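Local coordinates for hypothetical methylmalonyl-CoA decarboxylase alpha subunit (Sulfolobus tokodaii, PDB 1X0U), which is a putative carboxyl transferase subunit of the ClpP/crotonase clan, its long chain built round two similar mixed sheets and present in six copies in the assembly, at residues A[22-25]-A[26-30]; A[48-52]-A[53-57]; A[107-110]-A[111-115]. All coordinates share one frame; numbering follows the deposited sequence.

How the contacts relate
All three contacts are local, and each lies where a helix starts or stops. Contact 1 turns the chain from helix 8-23 into helix 28-35 at the surface, with glycines, one backbone bond and a loose ion pair. Contact 2, also at the surface, leads from helix 42-49 to strand 56-57, but holds by two phenylalanine rings, one of them buried. Contact 3 is the buried one: the first turn of helix 109-125, where helical backbone bonds are accompanied by a CH-pi contact and water bridges. Contacts 1 and 2 touch through Tyr23 and Glu57; contact 3 meets neither, its nearest atoms lying about 5 Å from contact 2 and about 9 Å from contact 1.

Contact 1 of 3, residues A[22-25]-A[26-30]; sequences AYKG and GGDER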
loop_
_atom_site.group_PDB
_atom_site.type_symbol
_atom_site.label_atom_id
_atom_site.label_comp_id
_atom_site.label_asym_id
_atom_site.label_seq_id
_atom_site.Cartn_x
_atom_site.Cartn_y
_atom_site.Cartn_z
ATOM N N ALA A 22 39.744 28.583 -6.312
ATOM C CA ALA A 22 38.340 28.335 -6.619
ATOM C C ALA A 22 37.433 29.279 -5.840
ATOM O O ALA A 22 36.441 29.779 -6.376
ATOM C CB ALA A 22 37.981 26.877 -6.306
ATOM N N TYR A 23 37.787 29.541 -4.585
ATOM C CA TYR A 23 36.976 30.417 -3.750
ATOM C C TYR A 23 36.869 31.846 -4.273
ATOM O O TYR A 23 35.829 32.475 -4.124
ATOM C CB TYR A 23 37.498 30.417 -2.305
ATOM C CG TYR A 23 37.455 29.051 -1.651
ATOM C CD1 TYR A 23 36.599 28.054 -2.127
ATOM C CD2 TYR A 23 38.258 28.755 -0.546
ATOM C CE1 TYR A 23 36.546 26.798 -1.527
ATOM C CE2 TYR A 23 38.207 27.501 0.067
ATOM C CZ TYR A 23 37.351 26.529 -0.434
ATOM O OH TYR A 23 37.315 25.285 0.146
ATOM N N LYS A 24 37.929 32.346 -4.903
ATOM C CA LYS A 24 37.937 33.710 -5.443
ATOM C C LYS A 24 36.931 33.932 -6.568
ATOM O O LYS A 24 36.612 35.069 -6.903
ATOM C CB LYS A 24 39.336 34.075 -5.956
ATOM C CG LYS A 24 40.340 34.458 -4.875
ATOM C CD LYS A 24 40.225 35.936 -4.513
ATOM C CE LYS A 24 41.176 36.328 -3.382
ATOM N NZ LYS A 24 40.705 35.860 -2.040
ATOM N N GLY A 25 36.434 32.851 -7.154
ATOM C CA GLY A 25 35.485 32.990 -8.241
ATOM C C GLY A 25 36.092 33.805 -9.368
ATOM O O GLY A 25 37.176 33.493 -9.852
ATOM N N GLY A 26 35.401 34.863 -9.776
ATOM C CA GLY A 26 35.899 35.704 -10.847
ATOM C C GLY A 26 37.063 36.615 -10.489
ATOM O O GLY A 26 37.521 37.381 -11.334
ATOM N N GLY A 27 37.545 36.557 -9.249
ATOM C CA GLY A 27 38.669 37.404 -8.875
ATOM C C GLY A 27 38.356 38.592 -7.971
ATOM O O GLY A 27 37.227 39.095 -7.937
ATOM N N ASP A 28 39.373 39.040 -7.239
ATOM C CA ASP A 28 39.254 40.162 -6.317
ATOM C C ASP A 28 38.660 41.421 -6.946
ATOM O O ASP A 28 37.885 42.134 -6.309
ATOM C CB ASP A 28 40.622 40.487 -5.720
ATOM C CG ASP A 28 40.980 39.582 -4.558
ATOM O OD1 ASP A 28 42.180 39.471 -4.233
ATOM O OD2 ASP A 28 40.061 38.988 -3.955
ATOM N N GLU A 29 39.022 41.691 -8.191
ATOM C CA GLU A 29 38.521 42.870 -8.882
ATOM C C GLU A 29 37.012 42.787 -9.064
ATOM O O GLU A 29 36.293 43.743 -8.786
ATOM C CB GLU A 29 39.219 43.005 -10.231
ATOM C CG GLU A 29 38.584 43.974 -11.199
ATOM C CD GLU A 29 39.445 44.172 -12.433
ATOM O OE1 GLU A 29 38.984 44.829 -13.391
ATOM O OE2 GLU A 29 40.592 43.671 -12.437
ATOM N N ARG A 30 36.527 41.638 -9.516
ATOM C CA ARG A 30 35.097 41.478 -9.710
ATOM C C ARG A 30 34.320 41.435 -8.396
ATOM O O ARG A 30 33.215 41.974 -8.319
ATOM C CB ARG A 30 34.788 40.230 -10.548
ATOM C CG ARG A 30 35.156 40.378 -12.028
ATOM C CD ARG A 30 34.329 39.449 -12.907
ATOM N NE ARG A 30 34.643 39.588 -14.330
ATOM C CZ ARG A 30 35.634 38.951 -14.949
ATOM N NH1 ARG A 30 36.421 38.117 -14.279
ATOM N NH2 ARG A 30 35.834 39.143 -16.246
#
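Lys24 and Gly27 close a type II' beta turn, with Gly25 and Gly26 at its corners. The closing bond runs from Gly27 N to Lys24 O, 2.9 Å long and nearly straight at the hydrogen (163°), although the donor stands well above the plane of the carbonyl it meets, 51° out of it. Gly25 is the first residue to leave the helical path, and its positive phi is what a type II' turn needs at its first corner. Gly27, with a backbone angle that also suits glycine, occupies the N-cap position of the next helix. Three glycines in a row thus let one helix end and another begin within a few residues.

Beside this turn the side chains of Lys24 and Asp28 meet at a slant. The last methylenes of the lysine, CD and CE, are modelled very tightly against Asp28 OD2, so the placement of these exposed side chains is probably approximate. A bend at chi4 (-76°) leaves the ammonium farther off, and Lys24 NZ and Asp28 OD2 form only a long salt bridge of 3.7 Å. In the first turn of helix 28-35, Arg30 reaches back, its NH1 meeting Gly26 O at 3.2 Å; the bond lies in the carbonyl plane, on a lone pair, and close to the guanidinium plane.

The turn joins helix 8-23 to helix 28-35, far from the centre of the chain. Gly26 N is hydrogen-bonded to Thr101 OG1, Arg30 touches the same threonine, and Ala22 packs on Phe61 and Tyr77.

Contact 2 of 3, residues A[48-52]-A[53-57]; sequences LLFDD and GKFNE
Phe50 meets Phe55 where the chain turns from the end of helix 42-49 towards strand 56-57. CD2 of Phe55 sits over one face of the Phe50 ring, toward its rim, and Phe55 CE2 lies 3.6 Å from Phe50 CE1. The ring centroids are 5.1 Å from each other and the planes are inclined by 52°, an oblique pair. Leu49 CG lies against the opposite face of Phe50, also toward the rim. With CG of Phe55 opposite its backbone N (chi1 -173°), the second ring is swung back towards the first.

Asp52 and Gly53 carry the bend between the two rings, and the positive phi and near-zero psi of Gly53 suit a residue without a side chain. The backbone from Phe50 to Asp52 is too crowded in the model for finer detail to be trusted. Farther on, Lys54 O lies 3.5 Å from Phe50 CB. A water 2.8 Å from Lys54 O can donate to it and has a weak, longer link to Asp51 O; with more acceptors near than protons, its bonds may be shared.

Phe50 packs on Val88, Val93 and Ala95 and Phe55 on Val82, while the Asp51 carboxylate accepts the backbone N-H groups of Asp89 and Gly90 in the hairpin turn. Asn56 packs on Ala500 of a neighbouring subunit. This is a helix-to-strand connection that delivers the strand outermost within this chain, antiparallel to strand 81-88, to the first mixed sheet of the crotonase-type fold.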
loop_
_atom_site.group_PDB
_atom_site.type_symbol
_atom_site.label_atom_id
_atom_site.label_comp_id
_atom_site.label_asym_id
_atom_site.label_seq_id
_atom_site.Cartn_x
_atom_site.Cartn_y
_atom_site.Cartn_z
ATOM N N LEU A 48 26.720 33.678 6.049
ATOM C CA LEU A 48 25.742 34.381 6.882
ATOM C C LEU A 48 24.578 33.434 7.221
ATOM O O LEU A 48 24.193 33.294 8.386
ATOM C CB LEU A 48 25.190 35.612 6.146
ATOM C CG LEU A 48 25.699 37.040 6.394
ATOM C CD1 LEU A 48 26.778 37.077 7.466
ATOM C CD2 LEU A 48 26.223 37.612 5.087
ATOM N N LEU A 49 24.043 32.769 6.197
ATOM C CA LEU A 49 22.914 31.861 6.355
ATOM C C LEU A 49 23.118 30.619 7.214
ATOM O O LEU A 49 22.271 30.284 8.040
ATOM C CB LEU A 49 22.414 31.415 4.977
ATOM C CG LEU A 49 21.341 30.317 4.961
ATOM C CD1 LEU A 49 20.147 30.764 5.789
ATOM C CD2 LEU A 49 20.917 30.022 3.517
ATOM N N PHE A 50 24.225 29.922 7.020
ATOM C CA PHE A 50 24.439 28.698 7.770
ATOM C C PHE A 50 25.136 28.922 9.078
ATOM O O PHE A 50 25.958 29.824 9.178
ATOM C CB PHE A 50 25.197 27.701 6.907
ATOM C CG PHE A 50 24.387 27.199 5.754
ATOM C CD1 PHE A 50 24.420 27.847 4.530
ATOM C CD2 PHE A 50 23.533 26.111 5.916
ATOM C CE1 PHE A 50 23.617 27.412 3.484
ATOM C CE2 PHE A 50 22.732 25.675 4.877
ATOM C CZ PHE A 50 22.773 26.325 3.663
ATOM N N ASP A 51 24.782 28.121 10.082
ATOM C CA ASP A 51 25.373 28.254 11.404
ATOM C C ASP A 51 26.843 28.498 11.164
ATOM O O ASP A 51 27.674 27.587 11.149
ATOM C CB ASP A 51 25.095 27.000 12.228
ATOM C CG ASP A 51 23.613 26.794 12.447
ATOM O OD1 ASP A 51 22.869 27.770 12.240
ATOM O OD2 ASP A 51 23.184 25.687 12.821
ATOM N N ASP A 52 27.097 29.783 10.931
ATOM C CA ASP A 52 28.380 30.357 10.594
ATOM C C ASP A 52 29.537 29.488 10.941
ATOM O O ASP A 52 29.621 28.923 12.035
ATOM C CB ASP A 52 28.524 31.758 11.221
ATOM C CG ASP A 52 27.512 32.763 10.652
ATOM O OD1 ASP A 52 27.801 33.987 10.681
ATOM O OD2 ASP A 52 26.430 32.335 10.181
ATOM N N GLY A 53 30.430 29.377 9.973
ATOM C CA GLY A 53 31.608 28.569 10.154
ATOM C C GLY A 53 31.456 27.184 9.561
ATOM O O GLY A 53 32.335 26.349 9.788
ATOM N N LYS A 54 30.380 26.915 8.808
ATOM C CA LYS A 54 30.215 25.575 8.230
ATOM C C LYS A 54 29.284 25.405 7.010
ATOM O O LYS A 54 28.086 25.678 7.081
ATOM C CB LYS A 54 29.740 24.590 9.312
ATOM C CG LYS A 54 30.519 24.593 10.627
ATOM C CD LYS A 54 31.839 23.840 10.547
ATOM C CE LYS A 54 32.637 24.027 11.836
ATOM N NZ LYS A 54 31.859 23.609 13.045
ATOM N N PHE A 55 29.852 24.935 5.901
ATOM C CA PHE A 55 29.091 24.623 4.689
ATOM C C PHE A 55 29.783 23.450 3.975
ATOM O O PHE A 55 30.983 23.498 3.705
ATOM C CB PHE A 55 28.992 25.814 3.737
ATOM C CG PHE A 55 28.069 25.563 2.557
ATOM C CD1 PHE A 55 28.577 25.385 1.272
ATOM C CD2 PHE A 55 26.696 25.485 2.739
ATOM C CE1 PHE A 55 27.735 25.137 0.192
ATOM C CE2 PHE A 55 25.842 25.236 1.663
ATOM C CZ PHE A 55 26.365 25.062 0.388
ATOM N N ASN A 56 29.029 22.396 3.684
ATOM C CA ASN A 56 29.582 21.225 3.023
ATOM C C ASN A 56 29.308 21.325 1.532
ATOM O O ASN A 56 28.189 21.076 1.064
ATOM C CB ASN A 56 28.955 19.961 3.598
ATOM C CG ASN A 56 28.952 19.958 5.110
ATOM O OD1 ASN A 56 27.894 20.060 5.742
ATOM N ND2 ASN A 56 30.139 19.854 5.703
ATOM N N GLU A 57 30.345 21.677 0.788
ATOM C CA GLU A 57 30.214 21.867 -0.644
ATOM C C GLU A 57 30.428 20.601 -1.462
ATOM O O GLU A 57 31.284 19.783 -1.146
ATOM C CB GLU A 57 31.182 22.975 -1.082
ATOM C CG GLU A 57 31.234 23.258 -2.573
ATOM C CD GLU A 57 31.924 24.578 -2.879
ATOM O OE1 GLU A 57 32.768 25.010 -2.073
ATOM O OE2 GLU A 57 31.628 25.183 -3.924
HETATM O O HOH W 1 26.510 25.013 9.252
#

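Contact 3 of 3, residues A[107-110]-A[111-115]; sequences LGET and HANKI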
loop_
_atom_site.group_PDB
_atom_site.type_symbol
_atom_site.label_atom_id
_atom_site.label_comp_id
_atom_site.label_asym_id
_atom_site.label_seq_id
_atom_site.Cartn_x
_atom_site.Cartn_y
_atom_site.Cartn_z
ATOM N N LEU A 107 23.647 30.571 -16.321
ATOM C CA LEU A 107 23.338 29.165 -16.079
ATOM C C LEU A 107 24.003 28.198 -17.062
ATOM O O LEU A 107 23.477 27.945 -18.148
ATOM C CB LEU A 107 21.822 28.943 -16.115
ATOM C CG LEU A 107 21.392 27.620 -15.479
ATOM C CD1 LEU A 107 20.900 27.904 -14.068
ATOM C CD2 LEU A 107 20.294 26.958 -16.293
ATOM N N GLY A 108 25.153 27.656 -16.676
ATOM C CA GLY A 108 25.841 26.712 -17.541
ATOM C C GLY A 108 25.265 25.316 -17.356
ATOM O O GLY A 108 24.555 25.062 -16.372
ATOM N N GLU A 109 25.551 24.414 -18.295
ATOM C CA GLU A 109 25.058 23.043 -18.199
ATOM C C GLU A 109 25.565 22.406 -16.907
ATOM O O GLU A 109 24.792 21.818 -16.157
ATOM C CB GLU A 109 25.527 22.206 -19.399
ATOM C CG GLU A 109 24.865 20.824 -19.488
ATOM C CD GLU A 109 25.537 19.912 -20.508
ATOM O OE1 GLU A 109 25.016 18.806 -20.767
ATOM O OE2 GLU A 109 26.596 20.298 -21.047
ATOM N N THR A 110 26.864 22.515 -16.654
ATOM C CA THR A 110 27.462 21.955 -15.440
ATOM C C THR A 110 26.916 22.715 -14.227
ATOM O O THR A 110 26.705 22.140 -13.158
ATOM C CB THR A 110 29.003 22.075 -15.473
ATOM O OG1 THR A 110 29.504 21.377 -16.619
ATOM C CG2 THR A 110 29.626 21.478 -14.211
ATOM N N HIS A 111 26.693 24.012 -14.424
ATOM C CA HIS A 111 26.149 24.911 -13.400
ATOM C C HIS A 111 24.770 24.385 -12.984
ATOM O O HIS A 111 24.469 24.269 -11.799
ATOM C CB HIS A 111 26.057 26.324 -13.995
ATOM C CG HIS A 111 25.429 27.347 -13.101
ATOM N ND1 HIS A 111 25.989 28.592 -12.904
ATOM C CD2 HIS A 111 24.238 27.366 -12.455
ATOM C CE1 HIS A 111 25.169 29.334 -12.182
ATOM N NE2 HIS A 111 24.098 28.614 -11.896
ATOM N N ALA A 112 23.952 24.046 -13.970
ATOM C CA ALA A 112 22.621 23.513 -13.711
ATOM C C ALA A 112 22.667 22.165 -12.985
ATOM O O ALA A 112 21.965 21.967 -11.988
ATOM C CB ALA A 112 21.850 23.377 -15.014
ATOM N N ASN A 113 23.488 21.240 -13.470
ATOM C CA ASN A 113 23.571 19.924 -12.833
ATOM C C ASN A 113 24.001 19.969 -11.365
ATOM O O ASN A 113 23.607 19.104 -10.578
ATOM C CB ASN A 113 24.493 18.994 -13.632
ATOM C CG ASN A 113 23.987 18.768 -15.047
ATOM O OD1 ASN A 113 22.780 18.705 -15.276
ATOM N ND2 ASN A 113 24.904 18.641 -16.003
ATOM N N LYS A 114 24.808 20.960 -10.989
ATOM C CA LYS A 114 25.213 21.078 -9.589
ATOM C C LYS A 114 23.980 21.427 -8.752
ATOM O O LYS A 114 23.779 20.895 -7.663
ATOM C CB LYS A 114 26.272 22.162 -9.414
ATOM C CG LYS A 114 27.622 21.822 -10.053
ATOM C CD LYS A 114 28.654 22.910 -9.780
ATOM C CE LYS A 114 28.990 22.984 -8.290
ATOM N NZ LYS A 114 29.913 24.118 -7.971
ATOM N N ILE A 115 23.151 22.325 -9.274
ATOM C CA ILE A 115 21.936 22.713 -8.578
ATOM C C ILE A 115 20.994 21.505 -8.510
ATOM O O ILE A 115 20.431 21.210 -7.459
ATOM C CB ILE A 115 21.235 23.893 -9.299
ATOM C CG1 ILE A 115 22.117 25.140 -9.222
ATOM C CG2 ILE A 115 19.876 24.184 -8.658
ATOM C CD1 ILE A 115 21.456 26.396 -9.794
HETATM O O HOH W 2 24.288 17.421 -18.475
HETATM O O HOH W 3 27.743 18.441 -16.413
#
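The CA of Leu107 lies over the imidazole of His111, 4.0 Å from the ring centroid and only 7° from the ring normal, a CH-pi contact close to the centre of the face. The leucine side chain crosses that of the histidine at about a right angle, and its CD1 comes within 3.7 Å of His111 CD2. CG of His111 points opposite its backbone N (chi1 176°), which carries the ring back beneath the residues before the helix. The other leucine branch, CD2, touches Ala112 CB.

Behind these side chains runs the first turn of helix 109-125. Gly108, the N-cap residue, offers its carbonyl to the first of the helical bonds, Ala112 N to Gly108 O at 2.7 Å; Asn113 N to Glu109 O follows at 3.0 Å, and Lys114 N binds Thr110 O in the same manner. Glu109 and Asn113 point the same way, side by side, their flat ends turned 57° apart. One water joins them, giving a proton to Glu109 OE1 at 2.8 Å and receiving one from Asn113 ND2. A second water also accepts from Asn113 ND2, at 2.9 Å, and reaches Thr110 OG1 weakly.

Farther out, both nitrogens of His111 are engaged, ND1 with Asp79 O and NE2 with Gln98 NE2, which fixes the turn of the ring under Leu107. Glu109 N is bonded to Glu142 OE1 at the helix start. The buried polar ends of Thr110, His111 and Lys114 are each hydrogen-bonded to the surrounding chain, Thr110 OG1 to Thr63 O and Lys114 NZ to Gly78 O and Val81 O, two carbonyls that would help compensate a buried ammonium, while the partly exposed Glu109 and Asn113 are bridged by water. Directed bonds as well as packing thus tie the beta-alpha-beta crossover, from strand 91-98 through helix 109-125 to strand 129-133, to its surroundings.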